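Local coordinates for protein 3-phytase (Klebsiella pneumoniae, PDB 2WNH) that probably hydrolyses phytate (inositol hexakisphosphate), releasing phosphate first at the 3-position, as a member of the histidine acid phosphatase family, at residues Tyr339-Gly344 with His358-Gln363; Tyr61-Asn66 with Asp346-Leu351; Thr187-Glu192 with Ser202-Met207. The protein carries 3 engineered substitutions. All coordinates share one frame; numbering follows the deposited sequence.

Contact 1: Tyr339-Gly344 with His358-Gln363; sequences YFQAQG and HPMLRQ
The end of strand 334-342 pairs antiparallel with the start of strand 361-364 in the main mixed sheet of this histidine acid phosphatase. Four backbone hydrogen bonds join them in two reciprocal pairs, Phe340 with Gln363 and Ala342 with Leu361. The bond from Leu361 N to Ala342 O is the shortest at 2.8 Å but also the most bent, with 138° at the hydrogen. Between these pairs sits the non-hydrogen-bonded pair of Gln341 and Arg362, where the CA of Gln341 and the CA of Arg362 come within 4.4 Å.

On the face of that pair, Arg362 runs alongside Tyr339, its CD 3.4 Å from Tyr339 CD2. Guanidinium and ring planes stand 84° apart, and any cation-pi attraction is weak at best. A bend at chi3 (-37°) turns the guanidinium toward water 1, which lies in its plane, accepts from Arg362 NH2 at 2.8 Å and donates to Gln341 OE1 at 2.7 Å. The other end of that amide, NE2, hydrogen-bonds to Ser320 OG, so the group is held at both ends. Met360, bent at chi2 and chi3, curls back across the neighbouring strand until its CE is 3.6 Å from Ala342 C, and it also touches Lys67 of helix 58-77.

Further out, on the opposite face of the sheet, Phe340 stacks on Trp305, while His358, a Mg(2+) ligand in a crystal structure of this protein but metal-free here, hydrogen-bonds through ND1 to Asp355. At the loop end, Leu361 CD1 rests 3.6 Å from Gly344 N, the N-cap amide of helix 345-349, which donates to water 2 at 3.1 Å.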
ATOM      1  N   TYR B 339     -17.910 -27.566   5.874  1.00 13.78           N
ATOM      2  CA  TYR B 339     -16.611 -28.119   5.484  1.00 13.77           C
ATOM      3  C   TYR B 339     -15.575 -28.027   6.580  1.00 14.05           C
ATOM      4  O   TYR B 339     -15.756 -27.294   7.559  1.00 15.62           O
ATOM      5  CB  TYR B 339     -16.086 -27.475   4.185  1.00 14.62           C
ATOM      6  CG  TYR B 339     -15.908 -25.981   4.219  1.00 15.17           C
ATOM      7  CD1 TYR B 339     -16.963 -25.137   3.903  1.00 17.12           C
ATOM      8  CD2 TYR B 339     -14.670 -25.416   4.540  1.00 15.94           C
ATOM      9  CE1 TYR B 339     -16.802 -23.765   3.916  1.00 17.03           C
ATOM     10  CE2 TYR B 339     -14.489 -24.020   4.544  1.00 16.30           C
ATOM     11  CZ  TYR B 339     -15.572 -23.214   4.243  1.00 16.66           C
ATOM     12  OH  TYR B 339     -15.468 -21.833   4.203  1.00 16.90           O
ATOM     13  N   PHE B 340     -14.503 -28.798   6.419  1.00 13.32           N
ATOM     14  CA  PHE B 340     -13.376 -28.740   7.308  1.00 14.08           C
ATOM     15  C   PHE B 340     -12.174 -28.331   6.471  1.00 14.46           C
ATOM     16  O   PHE B 340     -12.012 -28.802   5.341  1.00 14.73           O
ATOM     17  CB  PHE B 340     -13.102 -30.101   7.961  1.00 14.11           C
ATOM     18  CG  PHE B 340     -11.919 -30.082   8.895  1.00 15.37           C
ATOM     19  CD1 PHE B 340     -11.973 -29.389  10.107  1.00 16.45           C
ATOM     20  CD2 PHE B 340     -10.731 -30.723   8.548  1.00 17.47           C
ATOM     21  CE1 PHE B 340     -10.875 -29.331  10.967  1.00 14.61           C
ATOM     22  CE2 PHE B 340      -9.623 -30.676   9.422  1.00 15.36           C
ATOM     23  CZ  PHE B 340      -9.700 -29.982  10.621  1.00 14.27           C
ATOM     24  N   GLN B 341     -11.368 -27.423   7.008  1.00 15.14           N
ATOM     25  CA  GLN B 341     -10.198 -26.929   6.282  1.00 15.32           C
ATOM     26  C   GLN B 341      -8.959 -26.895   7.160  1.00 14.99           C
ATOM     27  O   GLN B 341      -9.061 -26.624   8.361  1.00 14.13           O
ATOM     28  CB  GLN B 341     -10.485 -25.528   5.699  1.00 13.71           C
ATOM     29  CG  GLN B 341     -10.604 -24.436   6.759  1.00 16.26           C
ATOM     30  CD  GLN B 341     -11.004 -23.093   6.165  1.00 18.99           C
ATOM     31  OE1 GLN B 341     -10.574 -22.741   5.070  1.00 18.65           O
ATOM     32  NE2 GLN B 341     -11.842 -22.353   6.879  1.00 15.99           N
ATOM     33  N   ALA B 342      -7.799 -27.126   6.530  1.00 15.70           N
ATOM     34  CA  ALA B 342      -6.472 -27.062   7.185  1.00 14.90           C
ATOM     35  C   ALA B 342      -5.366 -26.778   6.184  1.00 14.58           C
ATOM     36  O   ALA B 342      -5.551 -26.930   4.990  1.00 16.13           O
ATOM     37  CB  ALA B 342      -6.160 -28.398   7.878  1.00 13.47           C
ATOM     38  N   GLN B 343      -4.200 -26.413   6.685  1.00 13.71           N
ATOM     39  CA  GLN B 343      -3.017 -26.421   5.836  1.00 14.73           C
ATOM     40  C   GLN B 343      -2.275 -27.732   6.003  1.00 15.62           C
ATOM     41  O   GLN B 343      -2.285 -28.321   7.088  1.00 17.72           O
ATOM     42  CB  GLN B 343      -2.089 -25.275   6.207  1.00 14.85           C
ATOM     43  CG  GLN B 343      -2.632 -23.917   5.786  1.00 17.40           C
ATOM     44  CD  GLN B 343      -1.520 -22.879   5.701  1.00 17.89           C
ATOM     45  OE1 GLN B 343      -0.984 -22.579   4.606  1.00 20.37           O
ATOM     46  NE2 GLN B 343      -1.161 -22.329   6.839  1.00 13.56           N
ATOM     47  N   GLY B 344      -1.590 -28.139   4.947  1.00 16.50           N
ATOM     48  CA  GLY B 344      -0.683 -29.315   4.989  1.00 16.98           C
ATOM     49  C   GLY B 344       0.549 -29.122   5.874  1.00 17.49           C
ATOM     50  O   GLY B 344       0.891 -28.002   6.271  1.00 17.20           O
ATOM     51  N   HIS B 358      -1.324 -22.519  -3.521  1.00 35.72           N
ATOM     52  CA  HIS B 358      -1.098 -23.471  -2.420  1.00 32.68           C
ATOM     53  C   HIS B 358      -2.333 -23.371  -1.561  1.00 30.06           C
ATOM     54  O   HIS B 358      -2.281 -22.820  -0.451  1.00 28.64           O
ATOM     55  CB  HIS B 358       0.093 -23.066  -1.554  1.00 34.16           C
ATOM     56  CG  HIS B 358       1.345 -22.793  -2.320  1.00 34.14           C
ATOM     57  ND1 HIS B 358       1.532 -21.637  -3.050  1.00 36.90           N
ATOM     58  CD2 HIS B 358       2.488 -23.508  -2.438  1.00 35.60           C
ATOM     59  CE1 HIS B 358       2.732 -21.661  -3.600  1.00 36.12           C
ATOM     60  NE2 HIS B 358       3.329 -22.788  -3.250  1.00 36.22           N
ATOM     61  N   PRO B 359      -3.465 -23.889  -2.070  1.00 28.01           N
ATOM     62  CA  PRO B 359      -4.743 -23.622  -1.439  1.00 25.59           C
ATOM     63  C   PRO B 359      -4.889 -24.423  -0.142  1.00 22.91           C
ATOM     64  O   PRO B 359      -4.182 -25.427   0.068  1.00 22.18           O
ATOM     65  CB  PRO B 359      -5.757 -24.089  -2.497  1.00 26.30           C
ATOM     66  CG  PRO B 359      -5.074 -25.160  -3.213  1.00 27.57           C
ATOM     67  CD  PRO B 359      -3.612 -24.765  -3.249  1.00 28.89           C
ATOM     68  N   MET B 360      -5.771 -23.948   0.728  1.00 21.83           N
ATOM     69  CA  MET B 360      -6.163 -24.726   1.900  1.00 20.14           C
ATOM     70  C   MET B 360      -6.613 -26.108   1.441  1.00 20.05           C
ATOM     71  O   MET B 360      -7.241 -26.249   0.385  1.00 20.25           O
ATOM     72  CB  MET B 360      -7.325 -24.056   2.637  1.00 19.81           C
ATOM     73  CG  MET B 360      -6.994 -22.709   3.214  1.00 21.63           C
ATOM     74  SD  MET B 360      -5.886 -22.853   4.643  1.00 22.23           S
ATOM     75  CE  MET B 360      -6.953 -23.537   5.903  1.00 21.34           C
ATOM     76  N   LEU B 361      -6.289 -27.115   2.245  1.00 17.88           N
ATOM     77  CA  LEU B 361      -6.881 -28.438   2.103  1.00 17.79           C
ATOM     78  C   LEU B 361      -8.303 -28.382   2.644  1.00 17.70           C
ATOM     79  O   LEU B 361      -8.524 -27.802   3.700  1.00 17.53           O
ATOM     80  CB  LEU B 361      -6.067 -29.453   2.889  1.00 18.76           C
ATOM     81  CG  LEU B 361      -4.576 -29.498   2.520  1.00 16.12           C
ATOM     82  CD1 LEU B 361      -3.833 -30.491   3.428  1.00 18.89           C
ATOM     83  CD2 LEU B 361      -4.357 -29.815   1.036  1.00 17.23           C
ATOM     84  N   ARG B 362      -9.264 -28.972   1.934  1.00 17.51           N
ATOM     85  CA  ARG B 362     -10.648 -28.860   2.353  1.00 17.86           C
ATOM     86  C   ARG B 362     -11.452 -30.114   2.023  1.00 19.21           C
ATOM     87  O   ARG B 362     -11.227 -30.743   0.968  1.00 20.55           O
ATOM     88  CB  ARG B 362     -11.286 -27.645   1.652  1.00 20.04           C
ATOM     89  CG  ARG B 362     -12.615 -27.211   2.231  1.00 25.95           C
ATOM     90  CD  ARG B 362     -13.133 -25.908   1.586  1.00 31.90           C
ATOM     91  NE  ARG B 362     -12.068 -24.953   1.286  1.00 38.32           N
ATOM     92  CZ  ARG B 362     -11.608 -24.704   0.059  1.00 38.14           C
ATOM     93  NH1 ARG B 362     -12.129 -25.322  -0.995  1.00 41.22           N
ATOM     94  NH2 ARG B 362     -10.633 -23.825  -0.112  1.00 37.52           N
ATOM     95  N   GLN B 363     -12.379 -30.473   2.915  1.00 17.55           N
ATOM     96  CA  GLN B 363     -13.354 -31.512   2.603  1.00 18.20           C
ATOM     97  C   GLN B 363     -14.749 -31.061   3.000  1.00 17.32           C
ATOM     98  O   GLN B 363     -14.982 -30.577   4.107  1.00 16.08           O
ATOM     99  CB  GLN B 363     -13.003 -32.839   3.287  1.00 18.80           C
ATOM    100  CG  GLN B 363     -13.944 -33.962   2.852  1.00 21.29           C
ATOM    101  CD  GLN B 363     -13.433 -35.346   3.233  1.00 25.43           C
ATOM    102  OE1 GLN B 363     -12.214 -35.576   3.380  1.00 24.90           O
ATOM    103  NE2 GLN B 363     -14.367 -36.286   3.378  1.00 24.47           N
TER
HETATM  104  O   HOH W   1     -10.798 -22.724   2.410  1.00 39.37           O
HETATM  105  O   HOH W   2      -2.434 -26.426   2.485  1.00 25.60           O

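Contact 2: Tyr61-Asn66 with Asp346-Leu351; sequences YAAVVN and DDLRRL
The Tyr61 ring and the Arg349 guanidinium bring neither face nor edge to the other segment: the ring packs on Gln106 and Ala107 of helix 99-112, and the guanidinium makes a cation-pi contact with Trp218. The Asn66 amide, by contrast, lies beside the Leu351 carbonyl. The rest, between helix 58-77 and the C-terminal end of helix 345-349, is mainly a meeting of methyl groups. Leu351 carries most of it. With CG beside its backbone N, anti to the carbonyl carbon, it spreads both branches over the helix surface. Leu351 CD2 settles against Ala63, 3.6 Å from Ala63 N and 3.7 Å from Ala63 CB, while Leu351 CD1 reaches Ala62 CB at 4.1 Å. One turn back, Leu348 CD2 touches the same alanine, 4.2 Å from Ala63 CB.

Leu351 is presented this way by a Schellman motif: its phi is positive (49°), with two bonds back into the last turn. Its side chain also packs on Arg69 of the second subunit, so the contact lies at the subunit interface. Small alanines let the leucine methyls come right up to the helix backbone, and the union rests largely on close apolar fit and burial.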
ATOM      1  N   TYR B  61       1.294 -18.140  15.652  1.00 12.98           N
ATOM      2  CA  TYR B  61       0.547 -16.896  15.382  1.00 11.96           C
ATOM      3  C   TYR B  61       0.687 -16.531  13.897  1.00 12.83           C
ATOM      4  O   TYR B  61      -0.316 -16.249  13.229  1.00 13.14           O
ATOM      5  CB  TYR B  61       1.096 -15.775  16.259  1.00 12.95           C
ATOM      6  CG  TYR B  61       0.224 -14.547  16.331  1.00 13.61           C
ATOM      7  CD1 TYR B  61       0.242 -13.593  15.310  1.00 12.74           C
ATOM      8  CD2 TYR B  61      -0.614 -14.325  17.437  1.00 12.33           C
ATOM      9  CE1 TYR B  61      -0.549 -12.450  15.387  1.00 12.47           C
ATOM     10  CE2 TYR B  61      -1.433 -13.174  17.513  1.00 12.42           C
ATOM     11  CZ  TYR B  61      -1.369 -12.244  16.475  1.00 14.18           C
ATOM     12  OH  TYR B  61      -2.158 -11.126  16.514  1.00 14.96           O
ATOM     13  N   ALA B  62       1.924 -16.537  13.383  1.00 13.11           N
ATOM     14  CA  ALA B  62       2.176 -16.199  11.973  1.00 13.23           C
ATOM     15  C   ALA B  62       1.401 -17.080  11.002  1.00 12.44           C
ATOM     16  O   ALA B  62       0.832 -16.584  10.052  1.00 13.51           O
ATOM     17  CB  ALA B  62       3.668 -16.240  11.657  1.00 13.12           C
ATOM     18  N   ALA B  63       1.364 -18.391  11.252  1.00 13.36           N
ATOM     19  CA  ALA B  63       0.602 -19.294  10.393  1.00 12.88           C
ATOM     20  C   ALA B  63      -0.897 -19.006  10.427  1.00 13.79           C
ATOM     21  O   ALA B  63      -1.564 -19.084   9.399  1.00 13.23           O
ATOM     22  CB  ALA B  63       0.870 -20.744  10.776  1.00 13.91           C
ATOM     23  N   VAL B  64      -1.404 -18.663  11.612  1.00 13.11           N
ATOM     24  CA  VAL B  64      -2.827 -18.317  11.766  1.00 14.39           C
ATOM     25  C   VAL B  64      -3.133 -16.985  11.056  1.00 14.64           C
ATOM     26  O   VAL B  64      -4.140 -16.881  10.339  1.00 14.17           O
ATOM     27  CB  VAL B  64      -3.286 -18.345  13.242  1.00 14.19           C
ATOM     28  CG1 VAL B  64      -4.731 -17.835  13.359  1.00 13.24           C
ATOM     29  CG2 VAL B  64      -3.248 -19.790  13.767  1.00 15.53           C
ATOM     30  N   VAL B  65      -2.252 -15.987  11.205  1.00 13.58           N
ATOM     31  CA  VAL B  65      -2.412 -14.747  10.433  1.00 13.74           C
ATOM     32  C   VAL B  65      -2.530 -15.028   8.932  1.00 13.59           C
ATOM     33  O   VAL B  65      -3.387 -14.420   8.246  1.00 14.32           O
ATOM     34  CB  VAL B  65      -1.244 -13.735  10.690  1.00 13.91           C
ATOM     35  CG1 VAL B  65      -1.254 -12.540   9.657  1.00 15.68           C
ATOM     36  CG2 VAL B  65      -1.299 -13.176  12.143  1.00 14.35           C
ATOM     37  N   ASN B  66      -1.692 -15.934   8.416  1.00 13.40           N
ATOM     38  CA  ASN B  66      -1.710 -16.238   6.959  1.00 14.63           C
ATOM     39  C   ASN B  66      -3.078 -16.762   6.517  1.00 15.11           C
ATOM     40  O   ASN B  66      -3.652 -16.327   5.516  1.00 14.88           O
ATOM     41  CB  ASN B  66      -0.643 -17.269   6.575  1.00 15.23           C
ATOM     42  CG  ASN B  66       0.794 -16.726   6.653  1.00 17.77           C
ATOM     43  OD1 ASN B  66       1.741 -17.506   6.749  1.00 22.81           O
ATOM     44  ND2 ASN B  66       0.955 -15.429   6.608  1.00 16.55           N
ATOM     45  N   ASP B 346       3.866 -29.449   5.375  1.00 17.64           N
ATOM     46  CA  ASP B 346       4.989 -28.632   4.895  1.00 17.74           C
ATOM     47  C   ASP B 346       4.597 -27.160   4.741  1.00 17.07           C
ATOM     48  O   ASP B 346       5.421 -26.280   4.983  1.00 17.47           O
ATOM     49  CB  ASP B 346       5.635 -29.207   3.622  1.00 18.73           C
ATOM     50  CG  ASP B 346       6.613 -30.348   3.930  1.00 22.74           C
ATOM     51  OD1 ASP B 346       7.138 -30.420   5.081  1.00 25.14           O
ATOM     52  OD2 ASP B 346       6.834 -31.168   3.025  1.00 26.72           O
ATOM     53  N   ASP B 347       3.343 -26.898   4.379  1.00 16.91           N
ATOM     54  CA  ASP B 347       2.845 -25.511   4.260  1.00 17.66           C
ATOM     55  C   ASP B 347       2.903 -24.791   5.614  1.00 16.73           C
ATOM     56  O   ASP B 347       3.274 -23.606   5.678  1.00 16.49           O
ATOM     57  CB  ASP B 347       1.440 -25.485   3.641  1.00 20.10           C
ATOM     58  CG  ASP B 347       1.477 -25.597   2.097  1.00 24.19           C
ATOM     59  OD1 ASP B 347       2.579 -25.634   1.490  1.00 27.24           O
ATOM     60  OD2 ASP B 347       0.405 -25.632   1.487  1.00 30.13           O
ATOM     61  N   LEU B 348       2.566 -25.507   6.692  1.00 13.62           N
ATOM     62  CA  LEU B 348       2.657 -24.944   8.048  1.00 15.23           C
ATOM     63  C   LEU B 348       4.117 -24.706   8.404  1.00 15.22           C
ATOM     64  O   LEU B 348       4.466 -23.631   8.866  1.00 15.99           O
ATOM     65  CB  LEU B 348       2.021 -25.886   9.076  1.00 14.38           C
ATOM     66  CG  LEU B 348       0.500 -25.912   9.001  1.00 15.61           C
ATOM     67  CD1 LEU B 348      -0.024 -27.113   9.811  1.00 14.81           C
ATOM     68  CD2 LEU B 348      -0.151 -24.610   9.491  1.00 15.19           C
ATOM     69  N   ARG B 349       4.968 -25.711   8.159  1.00 15.90           N
ATOM     70  CA  ARG B 349       6.385 -25.596   8.468  1.00 14.92           C
ATOM     71  C   ARG B 349       7.017 -24.404   7.742  1.00 15.11           C
ATOM     72  O   ARG B 349       7.848 -23.693   8.321  1.00 15.39           O
ATOM     73  CB  ARG B 349       7.120 -26.892   8.108  1.00 14.89           C
ATOM     74  CG  ARG B 349       8.583 -26.912   8.573  1.00 16.44           C
ATOM     75  CD  ARG B 349       9.193 -28.296   8.429  1.00 18.17           C
ATOM     76  NE  ARG B 349      10.609 -28.304   8.813  1.00 16.41           N
ATOM     77  CZ  ARG B 349      11.077 -28.469  10.050  1.00 18.14           C
ATOM     78  NH1 ARG B 349      10.248 -28.660  11.078  1.00 16.57           N
ATOM     79  NH2 ARG B 349      12.401 -28.471  10.262  1.00 17.72           N
ATOM     80  N   ARG B 350       6.602 -24.187   6.496  1.00 13.57           N
ATOM     81  CA  ARG B 350       7.186 -23.131   5.634  1.00 15.14           C
ATOM     82  C   ARG B 350       6.510 -21.758   5.771  1.00 14.20           C
ATOM     83  O   ARG B 350       6.925 -20.786   5.115  1.00 14.71           O
ATOM     84  CB  ARG B 350       7.159 -23.584   4.167  0.70 15.57           C
ATOM     85  CG  ARG B 350       8.020 -24.846   3.869  0.70 18.46           C
ATOM     86  CD  ARG B 350       7.752 -25.345   2.455  0.70 23.37           C
ATOM     87  NE  ARG B 350       7.975 -24.252   1.501  0.70 28.72           N
ATOM     88  CZ  ARG B 350       9.152 -23.951   0.953  0.70 30.68           C
ATOM     89  NH1 ARG B 350      10.232 -24.669   1.229  0.70 32.63           N
ATOM     90  NH2 ARG B 350       9.243 -22.931   0.113  0.70 32.33           N
ATOM     91  N   LEU B 351       5.485 -21.662   6.616  1.00 14.40           N
ATOM     92  CA  LEU B 351       4.650 -20.446   6.694  1.00 15.61           C
ATOM     93  C   LEU B 351       4.193 -20.000   5.303  1.00 17.04           C
ATOM     94  O   LEU B 351       4.209 -18.794   4.970  1.00 17.90           O
ATOM     95  CB  LEU B 351       5.364 -19.317   7.447  1.00 14.51           C
ATOM     96  CG  LEU B 351       5.606 -19.576   8.943  1.00 15.16           C
ATOM     97  CD1 LEU B 351       6.369 -18.430   9.568  1.00 14.19           C
ATOM     98  CD2 LEU B 351       4.257 -19.787   9.684  1.00 15.05           C
TER

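Contact 3: Thr187-Glu192 with Ser202-Met207; sequences TPWRVE and SGLSVM
Beyond the hairpin of strands 191-193 and 199-201, the chain enters helix 204-219, and Trp189 packs across that junction. Its CB and CG pass Ser202 O, and Trp189 CD1 comes closest to Ser202 O at 3.3 Å. NE1 has the Leu204 backbone N over one face of the indole, while Met207 CE arrives at the ring edge, 3.3 Å from Trp189 NE1. The six-membered ring carries Leu204 CB above its centre, a CH-pi contact with CB 3.8 Å from the centroid. At the tip, Trp189 CH2 meets Leu204 CD1 at 3.8 Å. Leu157 and Arg161 of helix 157-163 also pack on the indole. Gly203, at the N-cap with positive phi (81°), passes so near the indole that a CB there would clash with CD1.

Ser202 ties the two segments together. Ser202 OG, set between N and C, donates to a lone pair of Pro188 O at 2.7 Å and accepts from Arg190 N at 2.9 Å; Ser202 N closes the set with a nearly straight 2.8 Å bond to Arg190 O. That hydroxyl also lies over one face of the Arg190 guanidinium, whose NH1 forms a salt bridge to Glu192 OE2, reaching it from above the carboxylate plane.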
ATOM      1  N   THR B 187       4.004 -51.107  28.137  1.00 43.80           N
ATOM      2  CA  THR B 187       2.711 -51.123  28.830  1.00 43.20           C
ATOM      3  C   THR B 187       1.588 -51.664  27.929  1.00 42.35           C
ATOM      4  O   THR B 187       1.435 -51.227  26.783  1.00 41.80           O
ATOM      5  CB  THR B 187       2.326 -49.743  29.478  1.00 44.45           C
ATOM      6  OG1 THR B 187       1.280 -49.103  28.735  1.00 45.98           O
ATOM      7  CG2 THR B 187       3.534 -48.801  29.609  1.00 43.89           C
ATOM      8  N   PRO B 188       0.828 -52.658  28.431  1.00 41.04           N
ATOM      9  CA  PRO B 188      -0.353 -53.135  27.712  1.00 39.29           C
ATOM     10  C   PRO B 188      -1.430 -52.058  27.666  1.00 36.51           C
ATOM     11  O   PRO B 188      -1.471 -51.175  28.535  1.00 36.23           O
ATOM     12  CB  PRO B 188      -0.828 -54.327  28.565  1.00 40.24           C
ATOM     13  CG  PRO B 188       0.382 -54.736  29.354  1.00 41.12           C
ATOM     14  CD  PRO B 188       1.053 -53.429  29.667  1.00 41.62           C
ATOM     15  N   TRP B 189      -2.283 -52.134  26.656  1.00 33.98           N
ATOM     16  CA  TRP B 189      -3.335 -51.128  26.465  1.00 32.65           C
ATOM     17  C   TRP B 189      -4.591 -51.533  27.215  1.00 33.10           C
ATOM     18  O   TRP B 189      -5.213 -52.554  26.892  1.00 33.38           O
ATOM     19  CB  TRP B 189      -3.663 -50.975  24.983  1.00 30.54           C
ATOM     20  CG  TRP B 189      -2.571 -50.331  24.152  1.00 29.80           C
ATOM     21  CD1 TRP B 189      -1.284 -50.049  24.539  1.00 28.31           C
ATOM     22  CD2 TRP B 189      -2.675 -49.927  22.782  1.00 27.65           C
ATOM     23  NE1 TRP B 189      -0.591 -49.481  23.494  1.00 25.57           N
ATOM     24  CE2 TRP B 189      -1.420 -49.397  22.403  1.00 27.20           C
ATOM     25  CE3 TRP B 189      -3.711 -49.950  21.838  1.00 25.95           C
ATOM     26  CZ2 TRP B 189      -1.174 -48.894  21.113  1.00 26.47           C
ATOM     27  CZ3 TRP B 189      -3.466 -49.451  20.555  1.00 26.99           C
ATOM     28  CH2 TRP B 189      -2.204 -48.942  20.207  1.00 27.44           C
ATOM     29  N   ARG B 190      -4.960 -50.731  28.206  1.00 33.13           N
ATOM     30  CA  ARG B 190      -6.173 -50.982  28.986  1.00 33.53           C
ATOM     31  C   ARG B 190      -6.930 -49.696  29.272  1.00 31.87           C
ATOM     32  O   ARG B 190      -6.346 -48.614  29.323  1.00 30.44           O
ATOM     33  CB  ARG B 190      -5.833 -51.689  30.299  1.00 35.10           C
ATOM     34  CG  ARG B 190      -5.178 -50.803  31.350  1.00 40.90           C
ATOM     35  CD  ARG B 190      -4.580 -51.632  32.498  1.00 48.88           C
ATOM     36  NE  ARG B 190      -3.283 -52.205  32.140  1.00 53.39           N
ATOM     37  CZ  ARG B 190      -2.126 -51.537  32.155  1.00 55.82           C
ATOM     38  NH1 ARG B 190      -2.081 -50.255  32.508  1.00 55.12           N
ATOM     39  NH2 ARG B 190      -1.004 -52.155  31.812  1.00 56.00           N
ATOM     40  N   VAL B 191      -8.235 -49.828  29.478  1.00 30.78           N
ATOM     41  CA  VAL B 191      -9.063 -48.684  29.829  1.00 29.92           C
ATOM     42  C   VAL B 191      -8.852 -48.316  31.295  1.00 31.51           C
ATOM     43  O   VAL B 191      -9.013 -49.152  32.191  1.00 32.27           O
ATOM     44  CB  VAL B 191     -10.548 -48.952  29.512  1.00 29.37           C
ATOM     45  CG1 VAL B 191     -11.359 -47.683  29.650  1.00 27.60           C
ATOM     46  CG2 VAL B 191     -10.682 -49.518  28.104  1.00 27.25           C
ATOM     47  N   GLU B 192      -8.467 -47.064  31.531  1.00 31.75           N
ATOM     48  CA  GLU B 192      -8.213 -46.560  32.873  1.00 33.07           C
ATOM     49  C   GLU B 192      -9.060 -45.322  33.171  1.00 32.91           C
ATOM     50  O   GLU B 192      -9.448 -44.612  32.251  1.00 31.87           O
ATOM     51  CB  GLU B 192      -6.727 -46.232  33.021  1.00 33.65           C
ATOM     52  CG  GLU B 192      -5.833 -47.426  32.725  1.00 37.25           C
ATOM     53  CD  GLU B 192      -4.384 -47.183  33.080  1.00 40.17           C
ATOM     54  OE1 GLU B 192      -3.890 -46.058  32.846  1.00 39.03           O
ATOM     55  OE2 GLU B 192      -3.739 -48.130  33.581  1.00 41.96           O
ATOM     56  N   SER B 202      -4.402 -46.799  28.445  1.00 26.97           N
ATOM     57  CA  SER B 202      -2.987 -46.812  28.814  1.00 26.53           C
ATOM     58  C   SER B 202      -2.148 -47.139  27.585  1.00 26.06           C
ATOM     59  O   SER B 202      -2.582 -47.883  26.692  1.00 24.72           O
ATOM     60  CB  SER B 202      -2.722 -47.818  29.945  1.00 26.74           C
ATOM     61  OG  SER B 202      -2.917 -49.125  29.453  1.00 27.84           O
ATOM     62  N   GLY B 203      -0.944 -46.568  27.529  1.00 26.13           N
ATOM     63  CA  GLY B 203      -0.058 -46.779  26.389  1.00 25.87           C
ATOM     64  C   GLY B 203      -0.418 -45.870  25.205  1.00 26.09           C
ATOM     65  O   GLY B 203       0.326 -44.927  24.884  1.00 25.36           O
ATOM     66  N   LEU B 204      -1.552 -46.174  24.570  1.00 24.21           N
ATOM     67  CA  LEU B 204      -2.051 -45.441  23.409  1.00 24.80           C
ATOM     68  C   LEU B 204      -2.205 -43.942  23.669  1.00 24.17           C
ATOM     69  O   LEU B 204      -1.780 -43.126  22.845  1.00 25.21           O
ATOM     70  CB  LEU B 204      -3.396 -46.016  22.950  1.00 24.68           C
ATOM     71  CG  LEU B 204      -4.102 -45.296  21.786  1.00 25.74           C
ATOM     72  CD1 LEU B 204      -3.217 -45.251  20.549  1.00 27.09           C
ATOM     73  CD2 LEU B 204      -5.392 -45.979  21.440  1.00 24.63           C
ATOM     74  N   SER B 205      -2.791 -43.577  24.803  1.00 23.22           N
ATOM     75  CA  SER B 205      -3.051 -42.161  25.053  1.00 23.10           C
ATOM     76  C   SER B 205      -1.754 -41.363  25.094  1.00 23.63           C
ATOM     77  O   SER B 205      -1.684 -40.288  24.498  1.00 21.73           O
ATOM     78  CB  SER B 205      -3.920 -41.918  26.297  1.00 23.18           C
ATOM     79  OG  SER B 205      -3.267 -42.333  27.483  1.00 30.12           O
ATOM     80  N   VAL B 206      -0.727 -41.889  25.769  1.00 22.47           N
ATOM     81  CA  VAL B 206       0.560 -41.196  25.842  1.00 23.01           C
ATOM     82  C   VAL B 206       1.272 -41.231  24.485  1.00 21.94           C
ATOM     83  O   VAL B 206       1.874 -40.245  24.084  1.00 20.90           O
ATOM     84  CB  VAL B 206       1.448 -41.698  27.002  1.00 23.42           C
ATOM     85  CG1 VAL B 206       2.775 -40.921  27.046  1.00 24.77           C
ATOM     86  CG2 VAL B 206       0.717 -41.511  28.338  1.00 23.63           C
ATOM     87  N   MET B 207       1.169 -42.346  23.760  1.00 21.72           N
ATOM     88  CA  MET B 207       1.687 -42.383  22.393  1.00 21.99           C
ATOM     89  C   MET B 207       1.067 -41.291  21.529  1.00 21.62           C
ATOM     90  O   MET B 207       1.763 -40.648  20.737  1.00 20.91           O
ATOM     91  CB  MET B 207       1.478 -43.743  21.745  1.00 21.82           C
ATOM     92  CG  MET B 207       2.520 -44.765  22.200  1.00 26.50           C
ATOM     93  SD  MET B 207       2.265 -46.353  21.413  1.00 28.61           S
ATOM     94  CE  MET B 207       1.775 -47.339  22.820  1.00 36.94           C
TER

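How the contacts relate
Contacts 1 and 2 are neighbours, their centres 13 Å apart, and they interlock along the chain: helix 345-349, which supplies one side of contact 2, lies between the two strands paired in contact 1. Gln343 of contact 1 packs on Leu348 of contact 2, so sheet, connecting helix and helix 58-77 form one continuous body that reaches the subunit interface. Contact 3 stands apart, its centre 31 Å from that of contact 1 and 33 Å from that of contact 2, and touches neither. It is a local closure nested within the long span between 61-66 and 346-351, in a mostly helical region built on a chain excursion out from the sheet.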